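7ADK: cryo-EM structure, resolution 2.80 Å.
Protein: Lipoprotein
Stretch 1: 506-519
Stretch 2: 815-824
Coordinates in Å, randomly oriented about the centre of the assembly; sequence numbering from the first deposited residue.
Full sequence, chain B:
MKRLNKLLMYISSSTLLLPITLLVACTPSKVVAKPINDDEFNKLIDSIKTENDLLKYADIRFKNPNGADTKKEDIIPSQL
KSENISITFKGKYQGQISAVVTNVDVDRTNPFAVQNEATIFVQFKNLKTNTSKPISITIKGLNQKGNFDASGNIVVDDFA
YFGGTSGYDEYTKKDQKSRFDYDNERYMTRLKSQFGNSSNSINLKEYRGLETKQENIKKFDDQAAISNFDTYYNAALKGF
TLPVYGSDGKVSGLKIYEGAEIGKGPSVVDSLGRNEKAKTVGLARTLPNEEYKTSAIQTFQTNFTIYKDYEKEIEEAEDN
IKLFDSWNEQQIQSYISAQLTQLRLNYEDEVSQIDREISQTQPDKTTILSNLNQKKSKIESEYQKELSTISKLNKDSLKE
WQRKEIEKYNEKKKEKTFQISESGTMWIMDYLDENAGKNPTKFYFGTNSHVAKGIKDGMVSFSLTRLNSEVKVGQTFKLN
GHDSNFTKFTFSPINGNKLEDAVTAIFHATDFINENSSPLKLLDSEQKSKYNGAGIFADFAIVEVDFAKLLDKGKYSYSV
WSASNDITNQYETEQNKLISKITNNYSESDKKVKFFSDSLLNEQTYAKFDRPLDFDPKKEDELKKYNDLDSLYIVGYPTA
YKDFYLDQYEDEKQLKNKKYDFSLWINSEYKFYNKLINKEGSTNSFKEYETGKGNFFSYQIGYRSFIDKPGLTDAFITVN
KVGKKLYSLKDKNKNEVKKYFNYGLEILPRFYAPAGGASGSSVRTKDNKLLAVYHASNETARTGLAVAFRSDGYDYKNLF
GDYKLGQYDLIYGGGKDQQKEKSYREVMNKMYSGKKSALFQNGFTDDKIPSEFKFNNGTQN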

ATOM      1  N   ILE B 506     -33.775   9.782   2.742  1.00 67.04           N
ATOM      2  CA  ILE B 506     -35.215   9.498   2.907  1.00 67.04           C
ATOM      3  C   ILE B 506     -35.621   9.030   4.304  1.00 67.04           C
ATOM      4  O   ILE B 506     -36.698   9.387   4.770  1.00 67.04           O
ATOM      5  CB  ILE B 506     -35.660   8.536   1.787  1.00 67.04           C
ATOM      6  CG1 ILE B 506     -36.146   9.425   0.653  1.00 67.04           C
ATOM      7  CG2 ILE B 506     -36.689   7.505   2.185  1.00 67.04           C
ATOM      8  CD1 ILE B 506     -36.766   8.700  -0.506  1.00 67.04           C
ATOM      9  N   PHE B 507     -34.780   8.269   4.996  1.00 66.08           N
ATOM     10  CA  PHE B 507     -35.012   7.808   6.361  1.00 66.08           C
ATOM     11  C   PHE B 507     -33.761   8.050   7.202  1.00 66.08           C
ATOM     12  O   PHE B 507     -32.666   7.853   6.700  1.00 66.08           O
ATOM     13  CB  PHE B 507     -35.444   6.334   6.317  1.00 66.08           C
ATOM     14  CG  PHE B 507     -35.728   5.669   7.650  1.00 66.08           C
ATOM     15  CD1 PHE B 507     -36.619   6.255   8.563  1.00 66.08           C
ATOM     16  CD2 PHE B 507     -35.086   4.470   8.003  1.00 66.08           C
ATOM     17  CE1 PHE B 507     -36.842   5.670   9.820  1.00 66.08           C
ATOM     18  CE2 PHE B 507     -35.325   3.876   9.251  1.00 66.08           C
ATOM     19  CZ  PHE B 507     -36.186   4.484  10.171  1.00 66.08           C
ATOM     20  N   HIS B 508     -33.902   8.490   8.455  1.00 65.21           N
ATOM     21  CA  HIS B 508     -32.780   8.873   9.338  1.00 65.21           C
ATOM     22  C   HIS B 508     -32.731   8.150  10.692  1.00 65.21           C
ATOM     23  O   HIS B 508     -31.865   8.474  11.501  1.00 65.21           O
ATOM     24  CB  HIS B 508     -32.757  10.401   9.507  1.00 65.21           C
ATOM     25  CG  HIS B 508     -31.783  11.135   8.654  1.00 65.21           C
ATOM     26  ND1 HIS B 508     -30.423  11.109   8.786  1.00 65.21           N
ATOM     27  CD2 HIS B 508     -32.077  12.032   7.685  1.00 65.21           C
ATOM     28  CE1 HIS B 508     -29.903  11.981   7.926  1.00 65.21           C
ATOM     29  NE2 HIS B 508     -30.896  12.551   7.245  1.00 65.21           N
ATOM     30  N   ALA B 509     -33.662   7.229  10.982  1.00 66.90           N
ATOM     31  CA  ALA B 509     -33.692   6.464  12.247  1.00 66.90           C
ATOM     32  C   ALA B 509     -33.568   7.321  13.528  1.00 66.90           C
ATOM     33  O   ALA B 509     -32.976   6.902  14.524  1.00 66.90           O
ATOM     34  CB  ALA B 509     -32.703   5.298  12.204  1.00 66.90           C
ATOM     35  N   THR B 510     -34.148   8.520  13.529  1.00 72.49           N
ATOM     36  CA  THR B 510     -34.210   9.414  14.689  1.00 72.49           C
ATOM     37  C   THR B 510     -35.492   9.187  15.473  1.00 72.49           C
ATOM     38  O   THR B 510     -36.587   9.137  14.919  1.00 72.49           O
ATOM     39  CB  THR B 510     -34.128  10.885  14.281  1.00 72.49           C
ATOM     40  OG1 THR B 510     -35.006  11.174  13.215  1.00 72.49           O
ATOM     41  CG2 THR B 510     -32.724  11.284  13.878  1.00 72.49           C
ATOM     42  N   ASP B 511     -35.366   9.067  16.789  1.00 76.24           N
ATOM     43  CA  ASP B 511     -36.470   9.086  17.749  1.00 76.24           C
ATOM     44  C   ASP B 511     -37.585   8.060  17.480  1.00 76.24           C
ATOM     45  O   ASP B 511     -38.760   8.247  17.781  1.00 76.24           O
ATOM     46  CB  ASP B 511     -36.943  10.522  17.950  1.00 76.24           C
ATOM     47  CG  ASP B 511     -37.381  10.832  19.375  1.00 76.24           C
ATOM     48  OD1 ASP B 511     -37.012  10.117  20.319  1.00 76.24           O
ATOM     49  OD2 ASP B 511     -38.111  11.813  19.563  1.00 76.24           O
ATOM     50  N   PHE B 512     -37.182   6.908  16.950  1.00 76.34           N
ATOM     51  CA  PHE B 512     -38.038   5.825  16.462  1.00 76.34           C
ATOM     52  C   PHE B 512     -38.781   5.014  17.535  1.00 76.34           C
ATOM     53  O   PHE B 512     -39.598   4.162  17.187  1.00 76.34           O
ATOM     54  CB  PHE B 512     -37.196   4.921  15.560  1.00 76.34           C
ATOM     55  CG  PHE B 512     -36.098   4.179  16.284  1.00 76.34           C
ATOM     56  CD1 PHE B 512     -36.351   2.951  16.903  1.00 76.34           C
ATOM     57  CD2 PHE B 512     -34.809   4.732  16.332  1.00 76.34           C
ATOM     58  CE1 PHE B 512     -35.311   2.262  17.536  1.00 76.34           C
ATOM     59  CE2 PHE B 512     -33.773   4.047  16.979  1.00 76.34           C
ATOM     60  CZ  PHE B 512     -34.019   2.803  17.570  1.00 76.34           C
ATOM     61  N   ILE B 513     -38.540   5.267  18.822  1.00 82.75           N
ATOM     62  CA  ILE B 513     -39.248   4.668  19.971  1.00 82.75           C
ATOM     63  C   ILE B 513     -40.357   5.580  20.535  1.00 82.75           C
ATOM     64  O   ILE B 513     -41.185   5.127  21.323  1.00 82.75           O
ATOM     65  CB  ILE B 513     -38.200   4.292  21.052  1.00 82.75           C
ATOM     66  CG1 ILE B 513     -37.197   3.239  20.562  1.00 82.75           C
ATOM     67  CG2 ILE B 513     -38.795   3.787  22.370  1.00 82.75           C
ATOM     68  CD1 ILE B 513     -37.779   1.918  20.065  1.00 82.75           C
ATOM     69  N   ASN B 514     -40.394   6.867  20.163  1.00 93.39           N
ATOM     70  CA  ASN B 514     -41.114   7.935  20.878  1.00 93.39           C
ATOM     71  C   ASN B 514     -42.657   7.976  20.712  1.00 93.39           C
ATOM     72  O   ASN B 514     -43.258   9.033  20.509  1.00 93.39           O
ATOM     73  CB  ASN B 514     -40.400   9.273  20.617  1.00 93.39           C
ATOM     74  CG  ASN B 514     -40.609  10.333  21.692  1.00 93.39           C
ATOM     75  OD1 ASN B 514     -41.296  10.133  22.681  1.00 93.39           O
ATOM     76  ND2 ASN B 514     -40.000  11.485  21.562  1.00 93.39           N
ATOM     77  N   GLU B 515     -43.305   6.813  20.812  1.00 96.51           N
ATOM     78  CA  GLU B 515     -44.688   6.700  21.276  1.00 96.51           C
ATOM     79  C   GLU B 515     -44.666   6.768  22.814  1.00 96.51           C
ATOM     80  O   GLU B 515     -43.663   6.454  23.425  1.00 96.51           O
ATOM     81  CB  GLU B 515     -45.349   5.407  20.759  1.00 96.51           C
ATOM     82  CG  GLU B 515     -46.805   5.259  21.226  1.00 96.51           C
ATOM     83  CD  GLU B 515     -47.611   4.159  20.527  1.00 96.51           C
ATOM     84  OE1 GLU B 515     -47.098   3.041  20.313  1.00 96.51           O
ATOM     85  OE2 GLU B 515     -48.808   4.385  20.231  1.00 96.51           O
ATOM     86  N   ASN B 516     -45.745   7.176  23.460  1.00100.64           N
ATOM     87  CA  ASN B 516     -45.841   7.341  24.904  1.00100.64           C
ATOM     88  C   ASN B 516     -45.455   6.071  25.690  1.00100.64           C
ATOM     89  O   ASN B 516     -45.744   4.960  25.272  1.00100.64           O
ATOM     90  CB  ASN B 516     -47.239   7.841  25.279  1.00100.64           C
ATOM     91  CG  ASN B 516     -47.691   9.038  24.483  1.00100.64           C
ATOM     92  OD1 ASN B 516     -48.403   8.929  23.512  1.00100.64           O
ATOM     93  ND2 ASN B 516     -47.286  10.207  24.833  1.00100.64           N
ATOM     94  N   SER B 517     -44.845   6.245  26.869  1.00 95.80           N
ATOM     95  CA  SER B 517     -44.386   5.228  27.845  1.00 95.80           C
ATOM     96  C   SER B 517     -43.194   4.345  27.437  1.00 95.80           C
ATOM     97  O   SER B 517     -42.387   3.993  28.296  1.00 95.80           O
ATOM     98  CB  SER B 517     -45.555   4.389  28.380  1.00 95.80           C
ATOM     99  OG  SER B 517     -45.947   3.396  27.453  1.00 95.80           O
ATOM    100  N   SER B 518     -43.000   4.043  26.156  1.00 93.65           N
ATOM    101  CA  SER B 518     -41.806   3.346  25.650  1.00 93.65           C
ATOM    102  C   SER B 518     -40.434   4.072  25.712  1.00 93.65           C
ATOM    103  O   SER B 518     -39.436   3.350  25.613  1.00 93.65           O
ATOM    104  CB  SER B 518     -42.073   2.890  24.219  1.00 93.65           C
ATOM    105  OG  SER B 518     -43.100   1.936  24.183  1.00 93.65           O
ATOM    106  N   PRO B 519     -40.294   5.419  25.830  1.00 89.95           N
ATOM    107  CA  PRO B 519     -38.996   6.109  25.786  1.00 89.95           C
ATOM    108  C   PRO B 519     -38.066   5.825  26.971  1.00 89.95           C
ATOM    109  O   PRO B 519     -38.375   5.068  27.886  1.00 89.95           O
ATOM    110  CB  PRO B 519     -39.309   7.610  25.716  1.00 89.95           C
ATOM    111  CG  PRO B 519     -40.740   7.681  25.230  1.00 89.95           C
ATOM    112  CD  PRO B 519     -41.344   6.425  25.825  1.00 89.95           C
TER
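Stretch 2 815-824: GKDQQKEKSY

How do the two backbones run past each other? Stretch 1 leaves a strand at Ile-506 and Phe-507 and continues as loop, with a type I turn from Asp-511 to Asn-514. Stretch 2 is irregular, opening with its own type I turn from Gly-815 to Gln-818 and reaching a helix only at Tyr-824. The stretches run broadly antiparallel, with the pairing irregular around Gln-818 and Gln-819: Phe-507 lies nearest Tyr-824, Phe-512 nearest Lys-822, and Ser-518 nearest Asp-817. Among the paired CA atoms, Ile-513 CA and Gln-818 CA are closest, at 4.6 Å.

What joins the main chains there? Gln-819 N donates a hydrogen bond to Phe-512 O at 2.8 Å, and Gln-818 CA approaches the same oxygen at 3.5 Å in a CA-H...O contact. A second such contact brings Ile-513 CA to 3.4 Å from Asp-817 O. The carbonyl oxygens Ile-513 O and Asp-817 O are 3.2 Å apart; both are acceptors, so no hydrogen bond links them.

Which side chains make hydrogen bonds across the contact? Ser-518 points its CA-to-CB bond toward stretch 2, and its OG donates to Asp-817 OD1 at 2.8 Å. Lys-822, bent at chi1 and chi2 (both m) and extended beyond, donates from NZ to the backbone oxygen Thr-510 O, earlier in stretch 1, at 2.9 Å. Nearer its root, Lys-822 CB packs 3.8 Å from Phe-512 CB.

Where does the aromatic ring of Phe-507 go? It reaches the end of stretch 2, with Phe-507 CZ 3.5 Å from Lys-822 O and 3.6 Å from Ser-823 CA. Tyr-824 N lies over one face of the ring, 4.0 Å from Phe-507 CE2, so this buried side chain packs against backbone at the start of the helix.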

ATOM      1  N   GLY B 815     -42.919  -3.223  15.582  1.00 83.43           N
ATOM      2  CA  GLY B 815     -42.403  -3.731  16.851  1.00 83.43           C
ATOM      3  C   GLY B 815     -43.036  -3.045  18.058  1.00 83.43           C
ATOM      4  O   GLY B 815     -43.489  -1.907  17.959  1.00 83.43           O
ATOM      5  N   LYS B 816     -43.094  -3.733  19.202  1.00 85.78           N
ATOM      6  CA  LYS B 816     -43.911  -3.326  20.361  1.00 85.78           C
ATOM      7  C   LYS B 816     -43.590  -1.936  20.925  1.00 85.78           C
ATOM      8  O   LYS B 816     -44.494  -1.253  21.389  1.00 85.78           O
ATOM      9  CB  LYS B 816     -43.805  -4.434  21.418  1.00 85.78           C
ATOM     10  CG  LYS B 816     -44.769  -4.254  22.591  1.00 85.78           C
ATOM     11  CD  LYS B 816     -44.833  -5.498  23.481  1.00 85.78           C
ATOM     12  CE  LYS B 816     -43.515  -5.799  24.196  1.00 85.78           C
ATOM     13  NZ  LYS B 816     -43.637  -6.968  25.091  1.00 85.78           N
ATOM     14  N   ASP B 817     -42.343  -1.480  20.850  1.00 86.89           N
ATOM     15  CA  ASP B 817     -41.912  -0.162  21.343  1.00 86.89           C
ATOM     16  C   ASP B 817     -41.689   0.882  20.229  1.00 86.89           C
ATOM     17  O   ASP B 817     -41.327   2.011  20.512  1.00 86.89           O
ATOM     18  CB  ASP B 817     -40.680  -0.354  22.231  1.00 86.89           C
ATOM     19  CG  ASP B 817     -41.039  -1.126  23.500  1.00 86.89           C
ATOM     20  OD1 ASP B 817     -41.741  -0.549  24.360  1.00 86.89           O
ATOM     21  OD2 ASP B 817     -40.628  -2.296  23.640  1.00 86.89           O
ATOM     22  N   GLN B 818     -41.896   0.532  18.961  1.00 87.33           N
ATOM     23  CA  GLN B 818     -41.570   1.377  17.809  1.00 87.33           C
ATOM     24  C   GLN B 818     -42.721   2.352  17.472  1.00 87.33           C
ATOM     25  O   GLN B 818     -43.898   2.008  17.584  1.00 87.33           O
ATOM     26  CB  GLN B 818     -41.106   0.439  16.678  1.00 87.33           C
ATOM     27  CG  GLN B 818     -40.513   1.083  15.423  1.00 87.33           C
ATOM     28  CD  GLN B 818     -41.548   1.497  14.383  1.00 87.33           C
ATOM     29  OE1 GLN B 818     -42.719   1.165  14.440  1.00 87.33           O
ATOM     30  NE2 GLN B 818     -41.167   2.235  13.383  1.00 87.33           N
ATOM     31  N   GLN B 819     -42.383   3.582  17.069  1.00 86.49           N
ATOM     32  CA  GLN B 819     -43.269   4.754  16.906  1.00 86.49           C
ATOM     33  C   GLN B 819     -44.335   4.634  15.786  1.00 86.49           C
ATOM     34  O   GLN B 819     -45.153   5.530  15.598  1.00 86.49           O
ATOM     35  CB  GLN B 819     -42.333   5.970  16.762  1.00 86.49           C
ATOM     36  CG  GLN B 819     -42.857   7.349  16.331  1.00 86.49           C
ATOM     37  CD  GLN B 819     -43.923   8.003  17.195  1.00 86.49           C
ATOM     38  OE1 GLN B 819     -44.608   7.388  17.985  1.00 86.49           O
ATOM     39  NE2 GLN B 819     -44.123   9.288  17.065  1.00 86.49           N
ATOM     40  N   LYS B 820     -44.372   3.532  15.040  1.00 84.76           N
ATOM     41  CA  LYS B 820     -45.361   3.223  13.999  1.00 84.76           C
ATOM     42  C   LYS B 820     -45.443   4.239  12.843  1.00 84.76           C
ATOM     43  O   LYS B 820     -46.484   4.381  12.203  1.00 84.76           O
ATOM     44  CB  LYS B 820     -46.713   2.933  14.655  1.00 84.76           C
ATOM     45  N   GLU B 821     -44.350   4.966  12.594  1.00 84.01           N
ATOM     46  CA  GLU B 821     -44.183   5.939  11.504  1.00 84.01           C
ATOM     47  C   GLU B 821     -42.690   6.209  11.184  1.00 84.01           C
ATOM     48  O   GLU B 821     -42.322   7.245  10.640  1.00 84.01           O
ATOM     49  CB  GLU B 821     -44.975   7.219  11.838  1.00 84.01           C
ATOM     50  CG  GLU B 821     -45.608   7.857  10.603  1.00 84.01           C
ATOM     51  CD  GLU B 821     -46.744   7.016  10.020  1.00 84.01           C
ATOM     52  OE1 GLU B 821     -47.892   7.121  10.482  1.00 84.01           O
ATOM     53  OE2 GLU B 821     -46.499   6.266   9.068  1.00 84.01           O
ATOM     54  N   LYS B 822     -41.818   5.274  11.575  1.00 76.16           N
ATOM     55  CA  LYS B 822     -40.367   5.432  11.764  1.00 76.16           C
ATOM     56  C   LYS B 822     -39.615   4.141  11.384  1.00 76.16           C
ATOM     57  O   LYS B 822     -38.854   3.584  12.172  1.00 76.16           O
ATOM     58  CB  LYS B 822     -40.086   5.882  13.212  1.00 76.16           C
ATOM     59  CG  LYS B 822     -40.370   7.355  13.541  1.00 76.16           C
ATOM     60  CD  LYS B 822     -39.329   8.324  12.979  1.00 76.16           C
ATOM     61  CE  LYS B 822     -39.503   9.728  13.532  1.00 76.16           C
ATOM     62  NZ  LYS B 822     -38.380  10.629  13.222  1.00 76.16           N
ATOM     63  N   SER B 823     -39.866   3.638  10.181  1.00 72.63           N
ATOM     64  CA  SER B 823     -39.146   2.528   9.559  1.00 72.63           C
ATOM     65  C   SER B 823     -39.194   2.679   8.044  1.00 72.63           C
ATOM     66  O   SER B 823     -40.053   3.384   7.528  1.00 72.63           O
ATOM     67  CB  SER B 823     -39.717   1.183   9.992  1.00 72.63           C
ATOM     68  OG  SER B 823     -41.061   1.047   9.615  1.00 72.63           O
ATOM     69  N   TYR B 824     -38.284   2.028   7.321  1.00 71.78           N
ATOM     70  CA  TYR B 824     -38.152   2.174   5.872  1.00 71.78           C
ATOM     71  C   TYR B 824     -39.466   1.957   5.106  1.00 71.78           C
ATOM     72  O   TYR B 824     -39.846   2.775   4.272  1.00 71.78           O
ATOM     73  CB  TYR B 824     -37.072   1.203   5.385  1.00 71.78           C
ATOM     74  CG  TYR B 824     -36.838   1.223   3.891  1.00 71.78           C
ATOM     75  CD1 TYR B 824     -36.664   2.443   3.211  1.00 71.78           C
ATOM     76  CD2 TYR B 824     -36.853   0.024   3.163  1.00 71.78           C
ATOM     77  CE1 TYR B 824     -36.546   2.471   1.819  1.00 71.78           C
ATOM     78  CE2 TYR B 824     -36.747   0.054   1.766  1.00 71.78           C
ATOM     79  CZ  TYR B 824     -36.612   1.276   1.094  1.00 71.78           C
ATOM     80  OH  TYR B 824     -36.584   1.319  -0.253  1.00 71.78           O
TER